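Local coordinates for protein Exo-alpha-sialidase (Clostridium perfringens, PDB 2VO8) that is a family 33 glycoside hydrolase that removes terminal sialic acids, its cohesin module probably joining it to partner enzymes in a toxin complex, at residues 40-45 with 87-92. Numbering follows the deposited sequence.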
# COMPACT_ATOMS: atom_id res chain seq x y z
N GLU A 40 -11.92 15.48 -2.96
CA GLU A 40 -12.74 14.68 -2.06
C GLU A 40 -12.58 13.20 -2.40
O GLU A 40 -13.08 12.78 -3.40
CB GLU A 40 -14.22 15.05 -2.24
CG GLU A 40 -14.65 16.28 -1.49
CD GLU A 40 -16.18 16.35 -1.33
OE1 GLU A 40 -16.82 15.33 -0.96
OE2 GLU A 40 -16.73 17.45 -1.56
N VAL A 41 -11.87 12.43 -1.57
CA VAL A 41 -11.46 11.09 -1.98
C VAL A 41 -12.48 10.05 -1.49
O VAL A 41 -12.82 10.05 -0.34
CB VAL A 41 -10.03 10.72 -1.43
CG1 VAL A 41 -9.64 9.34 -1.80
CG2 VAL A 41 -8.99 11.69 -1.97
N TYR A 42 -12.92 9.18 -2.38
CA TYR A 42 -13.82 8.07 -2.01
C TYR A 42 -13.21 6.67 -2.26
O TYR A 42 -13.75 5.64 -1.83
CB TYR A 42 -15.21 8.25 -2.62
CG TYR A 42 -15.97 9.39 -1.92
CD1 TYR A 42 -16.63 9.15 -0.73
CD2 TYR A 42 -15.94 10.72 -2.42
CE1 TYR A 42 -17.33 10.17 -0.07
CE2 TYR A 42 -16.61 11.72 -1.77
CZ TYR A 42 -17.31 11.44 -0.57
OH TYR A 42 -18.01 12.40 0.15
N SER A 43 -12.09 6.61 -2.95
CA SER A 43 -11.51 5.29 -3.24
C SER A 43 -10.05 5.50 -3.53
O SER A 43 -9.67 6.61 -3.92
CB SER A 43 -12.19 4.64 -4.45
OG SER A 43 -12.12 5.43 -5.62
N ALA A 44 -9.23 4.46 -3.33
CA ALA A 44 -7.84 4.53 -3.82
C ALA A 44 -7.50 3.21 -4.53
O ALA A 44 -8.22 2.19 -4.38
CB ALA A 44 -6.91 4.86 -2.71
N GLU A 45 -6.41 3.23 -5.29
CA GLU A 45 -5.92 2.03 -5.95
C GLU A 45 -4.40 2.01 -6.00
O GLU A 45 -3.78 2.95 -6.51
CB GLU A 45 -6.50 1.91 -7.36
CG GLU A 45 -5.78 0.91 -8.25
CD GLU A 45 -6.44 0.75 -9.60
OE1 GLU A 45 -7.50 1.37 -9.82
OE2 GLU A 45 -5.90 -0.00 -10.44
N GLY A 87 -18.73 4.91 2.91
CA GLY A 87 -19.68 6.01 3.03
C GLY A 87 -19.02 7.37 3.05
O GLY A 87 -19.20 8.11 2.09
N ASN A 88 -18.26 7.65 4.11
CA ASN A 88 -17.62 8.98 4.31
C ASN A 88 -16.45 9.23 3.36
O ASN A 88 -15.73 8.30 2.92
CB ASN A 88 -17.04 9.09 5.71
CG ASN A 88 -18.05 8.81 6.82
OD1 ASN A 88 -19.02 9.53 6.97
ND2 ASN A 88 -17.81 7.74 7.60
N GLU A 89 -16.19 10.51 3.14
CA GLU A 89 -14.94 10.95 2.54
C GLU A 89 -13.73 10.43 3.35
O GLU A 89 -13.73 10.42 4.57
CB GLU A 89 -14.93 12.49 2.54
CG GLU A 89 -14.04 13.05 1.53
CD GLU A 89 -13.96 14.58 1.63
OE1 GLU A 89 -14.98 15.24 2.01
OE2 GLU A 89 -12.87 15.08 1.35
N ILE A 90 -12.71 10.00 2.61
CA ILE A 90 -11.46 9.46 3.13
C ILE A 90 -10.62 10.66 3.56
O ILE A 90 -10.45 11.56 2.82
CB ILE A 90 -10.78 8.58 2.02
CG1 ILE A 90 -11.56 7.26 1.86
CG2 ILE A 90 -9.31 8.27 2.33
CD1 ILE A 90 -11.05 6.30 0.84
N GLU A 91 -10.11 10.67 4.78
CA GLU A 91 -9.31 11.81 5.23
C GLU A 91 -7.96 11.96 4.48
O GLU A 91 -7.42 10.99 3.94
CB GLU A 91 -9.11 11.72 6.73
CG GLU A 91 -10.42 11.59 7.50
CD GLU A 91 -10.19 11.70 8.99
OE1 GLU A 91 -10.51 10.74 9.73
OE2 GLU A 91 -9.66 12.75 9.41
N LYS A 92 -7.42 13.19 4.49
CA LYS A 92 -6.36 13.60 3.57
C LYS A 92 -5.01 12.88 3.87
O LYS A 92 -4.18 12.70 2.97
CB LYS A 92 -6.16 15.11 3.65
CG LYS A 92 -7.43 15.97 3.42
CD LYS A 92 -7.82 16.14 1.91
CE LYS A 92 -9.12 16.96 1.75
NZ LYS A 92 -9.95 16.38 0.64
O HOH W 1 -10.84 13.42 1.10
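V41 and I90 are joined by one backbone hydrogen bond, I90 N to V41 O at 3.0 Å and nearly straight (174° at the hydrogen). A water bridges the two segments: it accepts from V41 N at 3.0 Å and donates to both I90 O and E89 OE2, so the backbone N-H of V41 reaches the loop through this water. K92 NZ also lies beside this water and forms a salt bridge with E89 OE2, although the lysine tip is less surely placed.

Among the charged groups, E40 and E89 cross at about a right angle. Their OE1 atoms, both acceptors, sit 3.5 Å apart, a repulsion that K92 may partly offset. E89 CG stands anti to its backbone N (chi1 -157°), and the extended chain beyond it brings OE2 to 3.4 Å from E40 CA.

In the apolar part, I90 CB packs on V41 CG1 at 4.1 Å, while its CD1 reaches the carbonyl carbon of Y42.

The Y42 ring lies by the loop backbone, with G87 O at its edge, 3.5 Å from CE1; within its own segment, its OH makes a weak hydrogen bond to E40 OE1.

In the cohesin fold, the 87-92 loop, running from strand 78-85 to strand 95-103, crosses the start of strand 41-49. Y42 and S43 form a classic bulge there against G120 of strand 107-121, and V41 and I90 turn inward onto V119 and L96.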